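Aminotransferase TlmJ (Streptoalloteichus hindustanus, PDB 5UID) probably catalyses a pyridoxal 5'-phosphate-dependent transamination in natural-product biosynthesis, as a member of the DegT/DnrJ/EryC1 aminotransferase family. Local coordinates at residues A[307-312]-A[352-357]; A[83-88]-A[326-331]; A[267-272]-A[360-365]; A[274-279]-A[367-372]. All coordinates share one frame; numbering follows the deposited sequence.

Contact 1. Residues A[307-312]-A[352-357]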
# COMPACT_ATOMS: atom_id res chain seq x y z
N MSE A 307 5.49 -35.79 6.45
CA MSE A 307 6.03 -37.03 5.93
C MSE A 307 7.55 -37.03 6.06
O MSE A 307 8.14 -36.04 6.49
CB MSE A 307 5.60 -37.24 4.48
CG MSE A 307 6.13 -36.20 3.51
SE MSE A 307 5.08 -36.08 1.87
CE MSE A 307 3.65 -34.93 2.50
N ASP A 308 8.19 -38.15 5.69
CA ASP A 308 9.64 -38.22 5.78
C ASP A 308 10.29 -37.23 4.82
O ASP A 308 9.82 -37.05 3.69
CB ASP A 308 10.12 -39.64 5.48
CG ASP A 308 11.60 -39.83 5.78
OD1 ASP A 308 11.96 -39.89 6.98
OD2 ASP A 308 12.40 -39.91 4.83
N ALA A 309 11.37 -36.59 5.27
CA ALA A 309 12.00 -35.54 4.49
C ALA A 309 12.52 -36.05 3.15
O ALA A 309 12.60 -35.28 2.18
CB ALA A 309 13.13 -34.89 5.28
N SER A 310 12.87 -37.33 3.07
CA SER A 310 13.39 -37.88 1.82
C SER A 310 12.32 -38.00 0.74
O SER A 310 12.68 -38.22 -0.43
CB SER A 310 14.02 -39.26 2.07
OG SER A 310 13.07 -40.17 2.59
N VAL A 311 11.04 -37.86 1.08
CA VAL A 311 9.97 -37.94 0.10
C VAL A 311 9.15 -36.66 -0.00
O VAL A 311 8.27 -36.58 -0.88
CB VAL A 311 9.03 -39.14 0.39
CG1 VAL A 311 9.84 -40.41 0.62
CG2 VAL A 311 8.12 -38.84 1.57
N ARG A 312 9.39 -35.67 0.85
CA ARG A 312 8.60 -34.44 0.81
C ARG A 312 8.76 -33.72 -0.52
O ARG A 312 7.77 -33.36 -1.17
CB ARG A 312 8.99 -33.52 1.97
CG ARG A 312 7.97 -32.44 2.33
CD ARG A 312 8.06 -31.21 1.43
NE ARG A 312 9.42 -30.67 1.37
CZ ARG A 312 9.94 -29.84 2.27
NH1 ARG A 312 11.18 -29.40 2.13
NH2 ARG A 312 9.21 -29.44 3.31
N ALA A 352 10.44 -27.63 8.37
CA ALA A 352 10.71 -27.15 7.01
C ALA A 352 11.05 -28.28 6.05
O ALA A 352 10.88 -28.12 4.84
CB ALA A 352 11.85 -26.13 7.03
N GLU A 353 11.52 -29.42 6.55
CA GLU A 353 11.88 -30.54 5.70
C GLU A 353 10.79 -31.59 5.58
O GLU A 353 10.85 -32.42 4.66
CB GLU A 353 13.16 -31.21 6.21
CG GLU A 353 14.42 -30.39 6.00
CD GLU A 353 15.65 -31.08 6.57
OE1 GLU A 353 15.79 -31.12 7.81
OE2 GLU A 353 16.46 -31.60 5.77
N GLU A 354 9.81 -31.59 6.47
CA GLU A 354 8.83 -32.66 6.54
C GLU A 354 7.40 -32.24 6.24
O GLU A 354 6.54 -33.11 6.10
CB GLU A 354 8.86 -33.32 7.93
CG GLU A 354 10.19 -33.98 8.26
CD GLU A 354 10.18 -34.65 9.63
OE1 GLU A 354 9.19 -34.47 10.37
OE2 GLU A 354 11.16 -35.36 9.95
N THR A 355 7.13 -30.94 6.12
CA THR A 355 5.76 -30.45 6.00
C THR A 355 5.46 -30.08 4.56
O THR A 355 6.31 -29.53 3.85
CB THR A 355 5.54 -29.24 6.91
OG1 THR A 355 6.08 -29.51 8.21
CG2 THR A 355 4.05 -28.94 7.05
N LEU A 356 4.24 -30.39 4.13
CA LEU A 356 3.74 -30.00 2.82
C LEU A 356 2.30 -29.54 2.98
O LEU A 356 1.50 -30.20 3.66
CB LEU A 356 3.81 -31.16 1.82
CG LEU A 356 3.55 -30.80 0.35
CD1 LEU A 356 4.67 -29.91 -0.18
CD2 LEU A 356 3.40 -32.05 -0.50
N CYS A 357 1.97 -28.40 2.38
CA CYS A 357 0.64 -27.81 2.48
C CYS A 357 -0.18 -28.17 1.25
O CYS A 357 0.25 -27.92 0.12
CB CYS A 357 0.73 -26.30 2.64
SG CYS A 357 1.68 -25.77 4.08
O HOH W 1 12.20 -37.16 8.11
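Arg312, in the first turn of helix 309-321, lies across the C-terminal end of helix 346-354 and donates to backbone carbonyls where that helix passes into strand 355-358. Its CB rests 3.5 Å from Glu353 O. CG, anti to the backbone N (chi1 -161°), comes 3.7 Å from Thr355 O, and CD then packs 4.0 Å from Leu356 CD1. At the tip NH2 serves two acceptors near the guanidinium plane, Ala352 O at 2.6 Å and Thr355 O at 3.0 Å, while NH1 adds a weak bond to Ala352 O. Over the centre of one guanidinium face stands Glu353 O, 3.6 Å above the plane. An alanine here would probably leave Ala352 O and Thr355 O without their charged donor and open a gap beside Leu356 CD1. Met307 N donates to Glu354 O at 2.9 Å, close to the two-stranded antiparallel pairing of 303-306 with 355-358, and the CE of this selenomethionine, at the end of a chain bent at chi3, lies 3.8 Å from Leu356 CB. A water joins Ala309 N and Asp308 OD1 to Glu354 OE2; OE1 of the same carboxylate is salt-bridged to Arg350. Trp234 of the second subunit packs on Arg312. A long cationic side chain suits this place: Ala352 O, with Glu353 O over the face, belongs to the partly negative end of a helix, which the guanidinium is likely to offset, and the same group also reaches Thr355 O, the first carbonyl of the strand.

Contact 2. Residues A[83-88]-A[326-331]; sequences PSISFV and TTFRYA. With SO4 (sulfate ion), chain E.
Ile85 and Tyr330 form the centre of a buried, mainly apolar contact between two loops, one leading from strand 79-83 to helix 88-95, the other lying between helices 309-321 and 346-354. No direct hydrogen bond joins the segments. Ile85, the middle residue of an inverse gamma turn, sets CG2 3.5 Å from Tyr330 N and at the edge of the tyrosine ring, while its CD1 comes 3.3 Å from Tyr330 O and meets the edge of the Phe328 ring. Tyr330 CG is anti to its own carbonyl carbon (chi1 -60°), which puts it 4.2 Å from Ser86 O. Ser86 O also lies 3.6 Å from Tyr330 CB, and Phe87 CD1 approaches Tyr330 CE2 at 4.4 Å. The peptide bond before Tyr330 is cis, and Arg329 CB sits over the centre of the tyrosine ring, 3.7 Å above its plane. A water links the two loops by donating to Ser86 O and to Ala331 O. A sulfate ion, probably from the crystallisation liquor, takes hydrogen bonds from Arg329 NH1 to O3 (2.9 Å), from Arg329 NH2 to O2 (2.8 Å) and from Thr327 OG1; Tyr325 also binds it. Phe87 packs on Leu214 of the second subunit, and Ala331 on its Phe236, which places the contact beside the dimer interface. Tyrosine suits position 330 because Tyr330 OH is hydrogen-bonded to O3 of the pyridoxal-phosphate-modified lysine at position 187, while packing at the ring's edge and over one face would probably limit its movement and so keep the hydroxyl within reach of the cofactor.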
# COMPACT_ATOMS: atom_id res chain seq x y z
N PRO A 83 8.62 -16.61 16.15
CA PRO A 83 9.01 -17.95 15.71
C PRO A 83 9.71 -17.91 14.37
O PRO A 83 9.45 -17.03 13.53
CB PRO A 83 7.67 -18.70 15.63
CG PRO A 83 6.65 -17.62 15.47
CD PRO A 83 7.16 -16.46 16.27
N SER A 84 10.63 -18.86 14.17
CA SER A 84 11.27 -18.99 12.87
C SER A 84 10.25 -19.18 11.76
O SER A 84 10.46 -18.74 10.63
CB SER A 84 12.26 -20.15 12.89
OG SER A 84 12.94 -20.27 11.66
N ILE A 85 9.13 -19.82 12.08
CA ILE A 85 8.03 -19.99 11.11
C ILE A 85 7.17 -18.74 11.23
O ILE A 85 6.11 -18.71 11.87
CB ILE A 85 7.24 -21.28 11.35
CG1 ILE A 85 8.19 -22.48 11.43
CG2 ILE A 85 6.20 -21.48 10.25
CD1 ILE A 85 9.08 -22.63 10.22
N SER A 86 7.65 -17.66 10.62
CA SER A 86 6.92 -16.40 10.56
C SER A 86 7.00 -15.85 9.15
O SER A 86 7.86 -16.23 8.36
CB SER A 86 7.47 -15.37 11.56
OG SER A 86 7.25 -15.78 12.90
N PHE A 87 6.07 -14.94 8.84
CA PHE A 87 6.09 -14.28 7.55
C PHE A 87 7.30 -13.35 7.46
O PHE A 87 7.68 -12.71 8.44
CB PHE A 87 4.80 -13.49 7.34
CG PHE A 87 4.73 -12.77 6.03
CD1 PHE A 87 4.63 -13.47 4.84
CD2 PHE A 87 4.76 -11.38 5.98
CE1 PHE A 87 4.57 -12.81 3.63
CE2 PHE A 87 4.71 -10.72 4.77
CZ PHE A 87 4.61 -11.43 3.60
N VAL A 88 7.90 -13.30 6.26
CA VAL A 88 9.13 -12.54 6.08
C VAL A 88 8.93 -11.07 6.41
O VAL A 88 9.85 -10.40 6.91
CB VAL A 88 9.67 -12.74 4.64
CG1 VAL A 88 8.64 -12.28 3.61
CG2 VAL A 88 10.99 -12.01 4.45
N THR A 326 1.26 -27.70 -4.63
CA THR A 326 1.55 -27.75 -3.20
C THR A 326 2.68 -26.77 -2.92
O THR A 326 3.39 -26.34 -3.84
CB THR A 326 1.96 -29.14 -2.70
OG1 THR A 326 3.08 -29.62 -3.45
CG2 THR A 326 0.80 -30.13 -2.80
N THR A 327 2.85 -26.41 -1.65
CA THR A 327 3.92 -25.51 -1.25
C THR A 327 4.16 -25.69 0.24
O THR A 327 3.50 -26.49 0.91
CB THR A 327 3.57 -24.05 -1.57
OG1 THR A 327 4.70 -23.22 -1.30
CG2 THR A 327 2.39 -23.58 -0.73
N PHE A 328 5.12 -24.93 0.77
CA PHE A 328 5.39 -24.89 2.20
C PHE A 328 5.39 -23.46 2.69
O PHE A 328 6.01 -22.58 2.07
CB PHE A 328 6.73 -25.56 2.55
CG PHE A 328 7.13 -25.36 3.98
CD1 PHE A 328 6.53 -26.09 5.00
CD2 PHE A 328 8.10 -24.42 4.32
CE1 PHE A 328 6.90 -25.90 6.32
CE2 PHE A 328 8.47 -24.23 5.64
CZ PHE A 328 7.87 -24.97 6.64
N ARG A 329 4.69 -23.22 3.79
CA ARG A 329 4.75 -21.98 4.55
C ARG A 329 4.96 -22.34 6.01
O ARG A 329 4.43 -23.35 6.48
CB ARG A 329 3.46 -21.16 4.40
CG ARG A 329 3.11 -20.76 2.98
CD ARG A 329 4.02 -19.66 2.47
NE ARG A 329 3.54 -19.12 1.21
CZ ARG A 329 3.86 -19.62 0.02
NH1 ARG A 329 3.38 -19.06 -1.09
NH2 ARG A 329 4.65 -20.68 -0.06
N TYR A 330 5.76 -21.55 6.73
CA TYR A 330 6.53 -20.45 6.17
C TYR A 330 8.00 -20.81 6.26
O TYR A 330 8.43 -21.39 7.26
CB TYR A 330 6.26 -19.14 6.93
CG TYR A 330 4.81 -18.70 6.88
CD1 TYR A 330 3.88 -19.20 7.78
CD2 TYR A 330 4.37 -17.80 5.92
CE1 TYR A 330 2.56 -18.81 7.73
CE2 TYR A 330 3.05 -17.40 5.86
CZ TYR A 330 2.15 -17.91 6.77
OH TYR A 330 0.83 -17.51 6.72
N ALA A 331 8.77 -20.49 5.22
CA ALA A 331 10.18 -20.84 5.19
C ALA A 331 10.86 -20.38 6.47
O ALA A 331 10.61 -19.26 6.93
CB ALA A 331 10.85 -20.22 3.97
S SO4 E . 5.18 -20.68 -3.82
O1 SO4 E . 4.74 -22.06 -3.93
O2 SO4 E . 5.92 -20.49 -2.57
O3 SO4 E . 4.01 -19.80 -3.83
O4 SO4 E . 6.04 -20.35 -4.95
O HOH W 2 9.04 -17.21 6.02

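Contact 3. Residues A[267-272]-A[360-365]; sequences RRRREI and LHQALS. With SO4 (sulfate ion), chain G.
Arg269 and Gln362 carry the polar centre of this contact. Arg269 NE donates to Gln362 OE1 at 2.7 Å, nearly along the C=O axis, and NH1 adds a weak bond to the same oxygen. Gln362 CG stands between its own backbone N and carbonyl carbon (chi1 66°), and a bend at chi2 (-84°) places CD on the side of Arg269. Over the middle of one guanidinium face lies His361 CA, 3.6 Å above the plane. The preceding helical residue, Arg268, sends NH2 to Leu364 O at 2.9 Å in an almost straight bond (175° at the hydrogen), while its CG packs on Gln362 CA. Ile272 supplies the apolar part of the contact: CG2 meets Leu360 CD1 at 3.7 Å as the side chains slide past each other in opposite directions, and CD1 meets Leu364 CB at 3.9 Å.

A second shell fixes these groups. One water joins Arg269 NH1 to Gln362 NE2. Arginine's several N-H groups let Arg269 serve Gln362 OE1, water and Tyr300 O together, while glutamine offers an acceptor to Arg269 and a donor to Thr13. Arg268 NH2 is also salt-bridged to Asp366; a very short approach of NH1 to Glu271 is less certain. A type I turn from His361 to Leu364 shapes the loop that presents Leu364 O. The contact thereby fastens the long helix 249-280 to the link between strand 355-358 and helix 366-383, with Ser365 as N-cap of the latter and Leu360 paired through its backbone with Val9 near the N-terminus.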
# COMPACT_ATOMS: atom_id res chain seq x y z
N ARG A 267 -16.87 -22.60 6.88
CA ARG A 267 -17.59 -23.87 6.95
C ARG A 267 -17.22 -24.76 5.77
O ARG A 267 -17.05 -25.98 5.94
CB ARG A 267 -19.10 -23.62 6.98
CG ARG A 267 -19.63 -23.19 8.34
CD ARG A 267 -21.14 -23.28 8.39
NE ARG A 267 -21.78 -22.41 7.41
CZ ARG A 267 -22.19 -21.17 7.67
NH1 ARG A 267 -22.03 -20.66 8.89
NH2 ARG A 267 -22.76 -20.45 6.72
N ARG A 268 -17.10 -24.19 4.58
CA ARG A 268 -16.69 -24.98 3.42
C ARG A 268 -15.26 -25.48 3.58
O ARG A 268 -14.98 -26.65 3.29
CB ARG A 268 -16.83 -24.15 2.14
CG ARG A 268 -16.31 -24.83 0.89
CD ARG A 268 -16.96 -26.18 0.68
NE ARG A 268 -16.42 -26.86 -0.50
CZ ARG A 268 -16.68 -28.12 -0.81
NH1 ARG A 268 -17.47 -28.85 -0.04
NH2 ARG A 268 -16.15 -28.65 -1.91
N ARG A 269 -14.36 -24.63 4.05
CA ARG A 269 -12.99 -25.06 4.30
C ARG A 269 -12.92 -26.13 5.38
O ARG A 269 -12.08 -27.04 5.31
CB ARG A 269 -12.11 -23.87 4.68
CG ARG A 269 -11.87 -22.88 3.55
CD ARG A 269 -11.32 -21.56 4.08
NE ARG A 269 -10.84 -20.70 3.01
CZ ARG A 269 -9.56 -20.58 2.66
NH1 ARG A 269 -9.22 -19.78 1.67
NH2 ARG A 269 -8.62 -21.27 3.31
N ARG A 270 -13.80 -26.05 6.39
CA ARG A 270 -13.79 -27.04 7.46
C ARG A 270 -14.23 -28.41 6.95
O ARG A 270 -13.62 -29.43 7.29
CB ARG A 270 -14.68 -26.58 8.61
CG ARG A 270 -14.78 -27.60 9.74
CD ARG A 270 -15.64 -27.08 10.89
NE ARG A 270 -15.73 -28.06 11.98
CZ ARG A 270 -16.38 -27.85 13.12
NH1 ARG A 270 -17.01 -26.70 13.32
NH2 ARG A 270 -16.41 -28.79 14.05
N GLU A 271 -15.28 -28.45 6.13
CA GLU A 271 -15.74 -29.74 5.62
C GLU A 271 -14.75 -30.34 4.63
O GLU A 271 -14.68 -31.57 4.49
CB GLU A 271 -17.13 -29.60 4.99
CG GLU A 271 -17.16 -28.98 3.60
CD GLU A 271 -18.57 -28.82 3.06
OE1 GLU A 271 -19.40 -28.18 3.74
OE2 GLU A 271 -18.85 -29.33 1.96
N ILE A 272 -13.96 -29.50 3.96
CA ILE A 272 -12.88 -30.02 3.12
C ILE A 272 -11.82 -30.69 3.98
O ILE A 272 -11.41 -31.83 3.73
CB ILE A 272 -12.27 -28.91 2.25
CG1 ILE A 272 -13.28 -28.43 1.20
CG2 ILE A 272 -10.99 -29.39 1.59
CD1 ILE A 272 -12.80 -27.22 0.42
N LEU A 360 -6.33 -25.88 0.01
CA LEU A 360 -7.41 -25.69 0.97
C LEU A 360 -7.97 -24.29 0.77
O LEU A 360 -7.35 -23.31 1.19
CB LEU A 360 -6.93 -25.91 2.39
CG LEU A 360 -7.98 -25.69 3.48
CD1 LEU A 360 -9.15 -26.65 3.30
CD2 LEU A 360 -7.36 -25.84 4.86
N HIS A 361 -9.14 -24.20 0.13
CA HIS A 361 -9.84 -22.94 -0.06
C HIS A 361 -11.27 -23.25 -0.48
O HIS A 361 -11.56 -24.36 -0.95
CB HIS A 361 -9.14 -22.05 -1.09
CG HIS A 361 -8.91 -22.72 -2.41
ND1 HIS A 361 -9.90 -22.84 -3.37
CD2 HIS A 361 -7.81 -23.31 -2.93
CE1 HIS A 361 -9.41 -23.48 -4.42
NE2 HIS A 361 -8.14 -23.77 -4.18
N GLN A 362 -12.15 -22.26 -0.32
CA GLN A 362 -13.57 -22.49 -0.57
C GLN A 362 -13.92 -22.56 -2.05
O GLN A 362 -15.09 -22.78 -2.37
CB GLN A 362 -14.42 -21.42 0.11
CG GLN A 362 -14.24 -20.01 -0.44
CD GLN A 362 -13.05 -19.29 0.17
OE1 GLN A 362 -12.28 -19.88 0.94
NE2 GLN A 362 -12.90 -18.02 -0.17
N ALA A 363 -12.95 -22.40 -2.95
CA ALA A 363 -13.20 -22.59 -4.37
C ALA A 363 -12.99 -24.03 -4.82
O ALA A 363 -13.30 -24.35 -5.97
CB ALA A 363 -12.31 -21.66 -5.21
N LEU A 364 -12.47 -24.89 -3.95
CA LEU A 364 -12.28 -26.29 -4.30
C LEU A 364 -13.62 -26.99 -4.45
O LEU A 364 -14.47 -26.91 -3.56
CB LEU A 364 -11.44 -26.99 -3.24
CG LEU A 364 -9.98 -26.55 -3.07
CD1 LEU A 364 -9.37 -27.18 -1.83
CD2 LEU A 364 -9.19 -26.92 -4.31
N SER A 365 -13.81 -27.68 -5.57
CA SER A 365 -14.99 -28.51 -5.73
C SER A 365 -14.76 -29.87 -5.07
O SER A 365 -13.63 -30.23 -4.71
CB SER A 365 -15.34 -28.69 -7.20
OG SER A 365 -14.33 -29.40 -7.89
S SO4 G . -23.93 -17.42 8.13
O1 SO4 G . -23.29 -18.39 9.00
O2 SO4 G . -25.38 -17.53 8.26
O3 SO4 G . -23.51 -16.07 8.50
O4 SO4 G . -23.55 -17.67 6.74
O HOH W 3 -10.05 -17.56 -0.18
O HOH W 4 -6.07 -21.08 2.12

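Contact 4. Residues A[274-279]-A[367-372]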
# COMPACT_ATOMS: atom_id res chain seq x y z
N GLU A 274 -12.10 -31.90 6.91
CA GLU A 274 -12.64 -33.12 7.50
C GLU A 274 -12.67 -34.26 6.49
O GLU A 274 -12.38 -35.41 6.83
CB GLU A 274 -14.03 -32.86 8.08
CG GLU A 274 -14.00 -31.94 9.30
CD GLU A 274 -15.39 -31.57 9.79
OE1 GLU A 274 -16.37 -31.79 9.05
OE2 GLU A 274 -15.49 -31.06 10.93
N ARG A 275 -13.02 -33.96 5.24
CA ARG A 275 -12.91 -34.97 4.19
C ARG A 275 -11.46 -35.39 3.99
O ARG A 275 -11.18 -36.58 3.77
CB ARG A 275 -13.50 -34.43 2.88
CG ARG A 275 -13.32 -35.36 1.69
CD ARG A 275 -14.07 -36.68 1.89
NE ARG A 275 -13.73 -37.66 0.86
CZ ARG A 275 -12.95 -38.72 1.06
NH1 ARG A 275 -12.45 -38.95 2.27
NH2 ARG A 275 -12.69 -39.55 0.07
N TYR A 276 -10.53 -34.44 4.06
CA TYR A 276 -9.11 -34.78 4.03
C TYR A 276 -8.75 -35.71 5.18
O TYR A 276 -8.06 -36.72 4.99
CB TYR A 276 -8.26 -33.51 4.10
CG TYR A 276 -8.09 -32.76 2.80
CD1 TYR A 276 -8.43 -33.34 1.58
CD2 TYR A 276 -7.58 -31.47 2.79
CE1 TYR A 276 -8.26 -32.65 0.39
CE2 TYR A 276 -7.41 -30.77 1.61
CZ TYR A 276 -7.76 -31.36 0.41
OH TYR A 276 -7.59 -30.66 -0.77
N ASP A 277 -9.21 -35.38 6.40
CA ASP A 277 -8.95 -36.24 7.55
C ASP A 277 -9.48 -37.65 7.31
O ASP A 277 -8.81 -38.63 7.65
CB ASP A 277 -9.59 -35.64 8.81
CG ASP A 277 -8.92 -34.35 9.25
OD1 ASP A 277 -7.76 -34.10 8.86
OD2 ASP A 277 -9.56 -33.59 10.01
N GLN A 278 -10.67 -37.76 6.72
CA GLN A 278 -11.25 -39.08 6.49
C GLN A 278 -10.43 -39.90 5.51
O GLN A 278 -10.20 -41.09 5.72
CB GLN A 278 -12.69 -38.93 5.99
CG GLN A 278 -13.41 -40.26 5.78
CD GLN A 278 -14.79 -40.08 5.18
OE1 GLN A 278 -15.03 -39.14 4.42
NE2 GLN A 278 -15.71 -40.98 5.51
N GLY A 279 -9.97 -39.27 4.42
CA GLY A 279 -9.28 -40.01 3.38
C GLY A 279 -7.80 -40.25 3.60
O GLY A 279 -7.22 -41.08 2.89
N SER A 367 -14.86 -32.60 -6.59
CA SER A 367 -13.97 -33.31 -7.50
C SER A 367 -12.51 -32.96 -7.23
O SER A 367 -11.64 -33.83 -7.27
CB SER A 367 -14.34 -32.99 -8.95
OG SER A 367 -13.39 -33.53 -9.85
N ASP A 368 -12.22 -31.68 -6.97
CA ASP A 368 -10.86 -31.28 -6.64
C ASP A 368 -10.38 -31.95 -5.36
O ASP A 368 -9.24 -32.43 -5.29
CB ASP A 368 -10.78 -29.76 -6.49
CG ASP A 368 -11.07 -29.03 -7.79
OD1 ASP A 368 -10.72 -29.56 -8.87
OD2 ASP A 368 -11.65 -27.92 -7.73
N VAL A 369 -11.25 -32.01 -4.34
CA VAL A 369 -10.87 -32.60 -3.06
C VAL A 369 -10.54 -34.07 -3.23
O VAL A 369 -9.56 -34.58 -2.67
CB VAL A 369 -11.98 -32.37 -2.03
CG1 VAL A 369 -11.65 -33.07 -0.72
CG2 VAL A 369 -12.20 -30.89 -1.80
N GLU A 370 -11.36 -34.79 -4.01
CA GLU A 370 -11.09 -36.21 -4.25
C GLU A 370 -9.84 -36.40 -5.11
O GLU A 370 -9.14 -37.41 -4.95
CB GLU A 370 -12.30 -36.87 -4.89
CG GLU A 370 -13.56 -36.84 -4.03
CD GLU A 370 -13.38 -37.57 -2.71
OE1 GLU A 370 -12.63 -38.57 -2.67
OE2 GLU A 370 -14.00 -37.15 -1.71
N THR A 371 -9.56 -35.46 -6.01
CA THR A 371 -8.33 -35.54 -6.79
C THR A 371 -7.10 -35.39 -5.90
O THR A 371 -6.10 -36.10 -6.08
CB THR A 371 -8.33 -34.47 -7.88
OG1 THR A 371 -9.49 -34.62 -8.70
CG2 THR A 371 -7.09 -34.60 -8.76
N VAL A 372 -7.16 -34.49 -4.92
CA VAL A 372 -6.03 -34.29 -4.01
C VAL A 372 -5.82 -35.54 -3.15
O VAL A 372 -4.70 -36.04 -3.03
CB VAL A 372 -6.25 -33.04 -3.14
CG1 VAL A 372 -5.20 -32.97 -2.04
CG2 VAL A 372 -6.19 -31.79 -4.00
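Arg275 NE donates to Glu370 OE2 at 2.6 Å, and Arg275 NH2 donates to Glu370 OE1 at 2.9 Å, giving a side-on, two-nitrogen salt bridge. Both carboxylate oxygens use their syn lone pairs, and the guanidinium and carboxylate planes are only 27° apart, although the two side chains cross at about a right angle. The bend of Glu370 at chi2 (-61°) turns its CD away from an extended course, and the carboxylate comes back toward the neighbouring helix. An alanine at Arg275 would probably leave the Glu370 carboxylate without its cationic mate and take away one of the two groups that pack on Val369 CG1, which Arg275 CG touches at 3.7 Å. The bridge spans two helices of the aminotransferase fold, 249-280 and 366-383, whose short segments run in roughly the same direction, crossing at -33° with axes 10.4 Å apart. Beside the bridge the packing is mainly apolar: Tyr276 CE1 meets Val369 CG1 at 3.6 Å, and Tyr276 OH lies 3.6 Å from Val372 CG1. Branched valines suit this place, offering compact methyls to the ring, and tyrosine adds a hydroxyl that is hydrogen-bonded to Pro359 O. Its ring also meets that of Tyr303, and Ile373 packs against both Arg275 and Tyr276.

Contacts 3 and 4 are neighbours, their centres about 10 Å apart, and share helix 249-280; Ile272 CG2 touches Val369 CG2 at 3.9 Å, so the apolar packing of the two contacts joins where Ile272 and Leu364 meet Val369. Contacts 1 and 2, with centres about 13 Å apart, also touch: Cys357 N probably bonds to Thr327 O, and Ala352 packs on Phe328. Contacts 2 and 3 stand about 22 Å apart between centres. Tyr330 of contact 2 bonds the modified lysine at position 187 of its own chain. Separately, helix 249-280 carries near its start Val250, Ala251 and Ile254, which line the pocket of a pyridoxal-5'-phosphate modelled as a ligand. Strand 355-358 leads from contact 1 into the loop of contact 3.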